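Local atomic coordinates of sulfur oxidation protein soxB (Thermus thermophilus, PDB entry 2WDD), a protein that probably hydrolyses the sulfur-sulfur bond of cysteine S-thiosulfonate to release sulfate in the bacterial Sox sulfur oxidation pathway, using a pair of manganese ions. Residues T369-Y378 with N554-G562. Residues are numbered along the deposited sequence; the frame is centred on the assembly and turned at random.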
ATOM      1  N   THR A 369     -20.220 -12.357  -4.036  1.00 13.46           N
ATOM      2  CA  THR A 369     -18.938 -12.962  -4.353  1.00 13.13           C
ATOM      3  C   THR A 369     -17.778 -12.097  -3.868  1.00 13.64           C
ATOM      4  O   THR A 369     -17.973 -10.992  -3.386  1.00 13.96           O
ATOM      5  CB  THR A 369     -18.816 -13.258  -5.854  1.00 19.46           C
ATOM      6  OG1 THR A 369     -18.855 -12.025  -6.573  1.00 20.64           O
ATOM      7  CG2 THR A 369     -19.973 -14.144  -6.329  1.00 20.13           C
ATOM      8  N   LEU A 370     -16.567 -12.630  -3.996  1.00 10.79           N
ATOM      9  CA  LEU A 370     -15.363 -11.949  -3.532  1.00  9.87           C
ATOM     10  C   LEU A 370     -15.087 -10.647  -4.260  1.00 12.41           C
ATOM     11  O   LEU A 370     -14.965 -10.637  -5.484  1.00 11.82           O
ATOM     12  CB  LEU A 370     -14.162 -12.859  -3.785  1.00  9.47           C
ATOM     13  CG  LEU A 370     -12.830 -12.389  -3.189  1.00 11.95           C
ATOM     14  CD1 LEU A 370     -12.893 -12.434  -1.672  1.00 12.67           C
ATOM     15  CD2 LEU A 370     -11.688 -13.267  -3.730  1.00 13.38           C
ATOM     16  N   LEU A 371     -14.930  -9.568  -3.501  1.00  9.55           N
ATOM     17  CA  LEU A 371     -14.557  -8.271  -4.069  1.00  8.70           C
ATOM     18  C   LEU A 371     -13.121  -7.993  -3.604  1.00 10.63           C
ATOM     19  O   LEU A 371     -12.861  -7.844  -2.407  1.00  9.29           O
ATOM     20  CB  LEU A 371     -15.491  -7.158  -3.571  1.00  8.82           C
ATOM     21  CG  LEU A 371     -16.933  -7.267  -4.070  1.00 11.80           C
ATOM     22  CD1 LEU A 371     -17.814  -6.200  -3.408  1.00 12.21           C
ATOM     23  CD2 LEU A 371     -16.955  -7.111  -5.612  1.00 12.68           C
ATOM     24  N   TYR A 372     -12.187  -7.997  -4.551  1.00  8.96           N
ATOM     25  CA  TYR A 372     -10.782  -7.735  -4.230  1.00  7.93           C
ATOM     26  C   TYR A 372     -10.324  -6.547  -5.068  1.00 10.59           C
ATOM     27  O   TYR A 372     -10.917  -6.238  -6.105  1.00  9.67           O
ATOM     28  CB  TYR A 372      -9.896  -8.966  -4.495  1.00  8.13           C
ATOM     29  CG  TYR A 372      -9.901  -9.446  -5.933  1.00  8.33           C
ATOM     30  CD1 TYR A 372      -8.927  -9.020  -6.831  1.00  9.66           C
ATOM     31  CD2 TYR A 372     -10.883 -10.319  -6.398  1.00  9.06           C
ATOM     32  CE1 TYR A 372      -8.897  -9.491  -8.138  1.00  9.11           C
ATOM     33  CE2 TYR A 372     -10.878 -10.771  -7.701  1.00  9.62           C
ATOM     34  CZ  TYR A 372      -9.901 -10.332  -8.582  1.00 10.73           C
ATOM     35  OH  TYR A 372      -9.879 -10.787  -9.881  1.00 12.08           O
ATOM     36  N   LYS A 373      -9.266  -5.893  -4.605  1.00  8.23           N
ATOM     37  CA  LYS A 373      -8.757  -4.689  -5.240  1.00  8.39           C
ATOM     38  C   LYS A 373      -7.405  -4.811  -5.930  1.00  9.79           C
ATOM     39  O   LYS A 373      -7.198  -4.252  -7.005  1.00  9.99           O
ATOM     40  CB  LYS A 373      -8.637  -3.583  -4.178  1.00 10.23           C
ATOM     41  CG  LYS A 373      -7.854  -2.351  -4.642  1.00 11.58           C
ATOM     42  CD  LYS A 373      -8.737  -1.464  -5.515  1.00 10.37           C
ATOM     43  CE  LYS A 373      -7.963  -0.295  -6.135  1.00 11.77           C
ATOM     44  NZ  LYS A 373      -8.919   0.738  -6.650  1.00  9.91           N
ATOM     45  N   ARG A 374      -6.460  -5.499  -5.301  1.00  8.66           N
ATOM     46  CA  ARG A 374      -5.106  -5.565  -5.836  0.50  8.07           C
ATOM     47  C   ARG A 374      -4.894  -6.492  -7.021  1.00 10.05           C
ATOM     48  O   ARG A 374      -5.346  -7.636  -7.010  1.00  9.58           O
ATOM     49  CB  ARG A 374      -4.102  -5.874  -4.728  0.50  8.85           C
ATOM     50  CG  ARG A 374      -3.997  -4.788  -3.664  0.50 14.14           C
ATOM     51  CD  ARG A 374      -2.544  -4.466  -3.357  0.50 21.78           C
ATOM     52  NE  ARG A 374      -1.752  -4.327  -4.575  0.50 20.96           N
ATOM     53  CZ  ARG A 374      -0.515  -4.792  -4.719  0.50 30.47           C
ATOM     54  NH1 ARG A 374       0.128  -4.616  -5.864  0.50 23.47           N
ATOM     55  NH2 ARG A 374       0.091  -5.408  -3.715  0.50 19.47           N
ATOM     56  N   ASP A 375      -4.189  -5.978  -8.030  1.00  7.64           N
ATOM     57  CA  ASP A 375      -3.848  -6.728  -9.235  1.00  6.38           C
ATOM     58  C   ASP A 375      -3.146  -5.771 -10.190  1.00  8.94           C
ATOM     59  O   ASP A 375      -3.415  -4.574 -10.173  1.00  8.83           O
ATOM     60  CB  ASP A 375      -5.097  -7.284  -9.933  1.00  8.49           C
ATOM     61  CG  ASP A 375      -4.746  -8.213 -11.092  1.00 12.68           C
ATOM     62  OD1 ASP A 375      -4.226  -9.305 -10.793  1.00 11.25           O
ATOM     63  OD2 ASP A 375      -4.902  -7.837 -12.285  1.00 10.78           O
ATOM     64  N   THR A 376      -2.307  -6.281 -11.080  1.00  7.81           N
ATOM     65  CA  THR A 376      -1.697  -5.357 -12.041  1.00  6.87           C
ATOM     66  C   THR A 376      -2.755  -4.666 -12.907  1.00  9.95           C
ATOM     67  O   THR A 376      -2.628  -3.479 -13.226  1.00  9.27           O
ATOM     68  CB  THR A 376      -0.725  -6.109 -12.964  1.00 11.05           C
ATOM     69  OG1 THR A 376       0.281  -6.745 -12.173  1.00 10.59           O
ATOM     70  CG2 THR A 376      -0.061  -5.141 -13.967  1.00 10.68           C
ATOM     71  N   LEU A 377      -3.752  -5.430 -13.349  1.00  9.09           N
ATOM     72  CA  LEU A 377      -4.668  -4.965 -14.372  1.00  9.42           C
ATOM     73  C   LEU A 377      -6.151  -4.864 -14.101  1.00 11.69           C
ATOM     74  O   LEU A 377      -6.840  -4.066 -14.753  1.00 10.64           O
ATOM     75  CB  LEU A 377      -4.515  -5.869 -15.608  1.00  9.60           C
ATOM     76  CG  LEU A 377      -3.090  -6.009 -16.151  1.00 12.21           C
ATOM     77  CD1 LEU A 377      -3.070  -7.081 -17.238  1.00 12.79           C
ATOM     78  CD2 LEU A 377      -2.604  -4.667 -16.706  1.00 13.83           C
ATOM     79  N   TYR A 378      -6.671  -5.760 -13.269  1.00  8.56           N
ATOM     80  CA  TYR A 378      -8.111  -5.876 -13.141  1.00  8.43           C
ATOM     81  C   TYR A 378      -8.509  -6.379 -11.761  1.00 10.36           C
ATOM     82  O   TYR A 378      -7.829  -7.210 -11.176  1.00  9.03           O
ATOM     83  CB  TYR A 378      -8.609  -6.884 -14.197  1.00  9.09           C
ATOM     84  CG  TYR A 378     -10.034  -7.346 -13.975  1.00 10.43           C
ATOM     85  CD1 TYR A 378     -11.099  -6.640 -14.502  1.00 12.28           C
ATOM     86  CD2 TYR A 378     -10.303  -8.486 -13.227  1.00 11.70           C
ATOM     87  CE1 TYR A 378     -12.411  -7.024 -14.248  1.00 11.80           C
ATOM     88  CE2 TYR A 378     -11.616  -8.881 -12.959  1.00 12.33           C
ATOM     89  CZ  TYR A 378     -12.659  -8.151 -13.492  1.00 15.58           C
ATOM     90  OH  TYR A 378     -13.958  -8.532 -13.239  1.00 14.97           O
ATOM     91  N   ASN A 554       0.196 -16.072 -18.320  1.00 13.86           N
ATOM     92  CA  ASN A 554      -1.093 -16.633 -17.968  1.00 13.65           C
ATOM     93  C   ASN A 554      -1.709 -15.641 -16.984  1.00 15.17           C
ATOM     94  O   ASN A 554      -1.120 -15.347 -15.947  1.00 15.70           O
ATOM     95  CB  ASN A 554      -0.902 -17.970 -17.268  1.00 14.83           C
ATOM     96  CG  ASN A 554      -0.630 -19.081 -18.248  1.00 24.95           C
ATOM     97  OD1 ASN A 554      -1.131 -19.050 -19.374  1.00 19.98           O
ATOM     98  ND2 ASN A 554       0.232 -20.016 -17.866  1.00 21.34           N
ATOM     99  N   TYR A 555      -2.879 -15.120 -17.314  1.00 11.71           N
ATOM    100  CA  TYR A 555      -3.548 -14.172 -16.439  1.00 10.53           C
ATOM    101  C   TYR A 555      -4.353 -14.968 -15.418  1.00 13.08           C
ATOM    102  O   TYR A 555      -5.177 -15.803 -15.789  1.00 13.90           O
ATOM    103  CB  TYR A 555      -4.445 -13.224 -17.236  1.00 11.08           C
ATOM    104  CG  TYR A 555      -5.032 -12.174 -16.347  1.00 10.06           C
ATOM    105  CD1 TYR A 555      -4.253 -11.105 -15.914  1.00 10.07           C
ATOM    106  CD2 TYR A 555      -6.266 -12.369 -15.744  1.00 11.23           C
ATOM    107  CE1 TYR A 555      -4.754 -10.180 -14.996  1.00 11.57           C
ATOM    108  CE2 TYR A 555      -6.775 -11.454 -14.826  1.00 11.17           C
ATOM    109  CZ  TYR A 555      -5.998 -10.367 -14.448  1.00 12.95           C
ATOM    110  OH  TYR A 555      -6.466  -9.477 -13.503  1.00 12.11           O
ATOM    111  N   ARG A 556      -4.071 -14.758 -14.136  1.00 11.24           N
ATOM    112  CA  ARG A 556      -4.709 -15.563 -13.094  1.00 10.49           C
ATOM    113  C   ARG A 556      -5.868 -14.887 -12.388  1.00 13.28           C
ATOM    114  O   ARG A 556      -5.871 -13.676 -12.205  1.00 12.24           O
ATOM    115  CB  ARG A 556      -3.680 -16.009 -12.045  1.00 10.79           C
ATOM    116  CG  ARG A 556      -2.495 -16.774 -12.626  1.00 14.46           C
ATOM    117  CD  ARG A 556      -2.957 -18.123 -13.167  1.00 16.04           C
ATOM    118  NE  ARG A 556      -3.617 -18.902 -12.125  1.00 15.03           N
ATOM    119  CZ  ARG A 556      -2.972 -19.628 -11.217  1.00 29.73           C
ATOM    120  NH1 ARG A 556      -1.645 -19.706 -11.243  1.00 20.36           N
ATOM    121  NH2 ARG A 556      -3.650 -20.283 -10.282  1.00 22.53           N
ATOM    122  N   LEU A 557      -6.800 -15.707 -11.909  1.00 10.75           N
ATOM    123  CA  LEU A 557      -7.928 -15.226 -11.135  1.00 11.82           C
ATOM    124  C   LEU A 557      -8.081 -16.054  -9.870  1.00 13.99           C
ATOM    125  O   LEU A 557      -7.815 -17.259  -9.850  1.00 14.05           O
ATOM    126  CB  LEU A 557      -9.222 -15.340 -11.929  1.00 12.39           C
ATOM    127  CG  LEU A 557      -9.386 -14.385 -13.108  1.00 16.59           C
ATOM    128  CD1 LEU A 557     -10.625 -14.802 -13.906  1.00 16.58           C
ATOM    129  CD2 LEU A 557      -9.527 -12.942 -12.624  1.00 17.05           C
ATOM    130  N   PRO A 558      -8.590 -15.430  -8.813  1.00 10.80           N
ATOM    131  CA  PRO A 558      -8.816 -16.199  -7.590  1.00 10.23           C
ATOM    132  C   PRO A 558     -10.170 -16.896  -7.655  1.00 14.77           C
ATOM    133  O   PRO A 558     -10.950 -16.671  -8.577  1.00 12.94           O
ATOM    134  CB  PRO A 558      -8.908 -15.102  -6.521  1.00 12.05           C
ATOM    135  CG  PRO A 558      -9.557 -13.956  -7.273  1.00 15.40           C
ATOM    136  CD  PRO A 558      -8.929 -14.001  -8.650  1.00 11.55           C
ATOM    137  N   GLU A 559     -10.454 -17.723  -6.653  1.00 13.99           N
ATOM    138  CA  GLU A 559     -11.756 -18.376  -6.527  0.50 13.36           C
ATOM    139  C   GLU A 559     -12.625 -17.362  -5.791  1.00 15.70           C
ATOM    140  O   GLU A 559     -12.277 -16.921  -4.695  1.00 14.07           O
ATOM    141  CB  GLU A 559     -11.637 -19.654  -5.693  0.50 14.30           C
ATOM    142  CG  GLU A 559     -12.971 -20.228  -5.251  0.50 18.82           C
ATOM    143  CD  GLU A 559     -13.846 -20.629  -6.420  0.50 31.43           C
ATOM    144  OE1 GLU A 559     -13.388 -21.442  -7.251  0.50 25.34           O
ATOM    145  OE2 GLU A 559     -14.987 -20.129  -6.512  0.50 18.06           O
ATOM    146  N   VAL A 560     -13.712 -16.936  -6.420  1.00 13.39           N
ATOM    147  CA  VAL A 560     -14.564 -15.912  -5.838  1.00 13.57           C
ATOM    148  C   VAL A 560     -15.793 -16.352  -5.061  1.00 16.55           C
ATOM    149  O   VAL A 560     -16.570 -15.504  -4.626  1.00 15.28           O
ATOM    150  CB  VAL A 560     -14.913 -14.828  -6.863  1.00 16.19           C
ATOM    151  CG1 VAL A 560     -13.639 -14.269  -7.501  1.00 15.70           C
ATOM    152  CG2 VAL A 560     -15.846 -15.387  -7.919  1.00 15.82           C
ATOM    153  N   THR A 561     -15.963 -17.659  -4.880  1.00 15.37           N
ATOM    154  CA  THR A 561     -17.081 -18.181  -4.099  1.00 15.99           C
ATOM    155  C   THR A 561     -16.536 -18.910  -2.885  1.00 19.52           C
ATOM    156  O   THR A 561     -15.327 -19.121  -2.766  1.00 18.44           O
ATOM    157  CB  THR A 561     -17.982 -19.116  -4.942  1.00 24.33           C
ATOM    158  OG1 THR A 561     -17.257 -20.307  -5.274  1.00 24.07           O
ATOM    159  CG2 THR A 561     -18.417 -18.428  -6.224  1.00 24.22           C
ATOM    160  N   GLY A 562     -17.437 -19.337  -2.004  1.00 17.59           N
ATOM    161  CA  GLY A 562     -17.048 -20.065  -0.812  1.00 18.73           C
ATOM    162  C   GLY A 562     -17.327 -19.287   0.456  1.00 20.73           C
ATOM    163  O   GLY A 562     -18.022 -18.249   0.417  1.00 20.36           O
ATOM    164  OXT GLY A 562     -16.852 -19.731   1.521  1.00 24.36           O
TER
HETATM  165  O   HOH W   1      -7.684  -9.971 -11.112  1.00 15.76           O
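Leu-370 and Val-560 bring the irregular segments 369-378 and 554-562 closest, their CA atoms 4.7 Å apart, and Leu-370 N donates to Val-560 O (2.9 Å); toward Leu-377 and Tyr-555 the backbones diverge and side chains bridge the gap. Beside the backbone bond, Leu-370 CB packs on Val-560 CB at 3.7 Å. A chi1 of 60° holds the Tyr-372 ring between its own backbone N and carbonyl carbon and aims it at the tail, where CE2 meets Pro-558 CG at 3.5 Å, while its hydroxyl lies against Leu-557 CD2. At the wide end Tyr-555 OH donates to Asp-375 OD2 (2.6 Å), coming from above the carboxylate plane, which stands 82° from the ring. OD2 also accepts from Leu-377 N, closing an Asx turn, and from Tyr-378 N, which extends it to an Asx motif. With an alanine at Asp-375, the Tyr-555 hydroxyl and both N-H groups would probably lose their shared acceptor, leaving the turn less firmly held. One water links Tyr-372 OH, Tyr-555 OH and Tyr-378 O. Asn-51 ND2 hydrogen-bonds to Asp-375 OD1, and Leu-377 packs onto strands 472-476 and 548-550; the contact thus fastens the C-terminal tail to the loop joining strand 365-367 to helix 380-392.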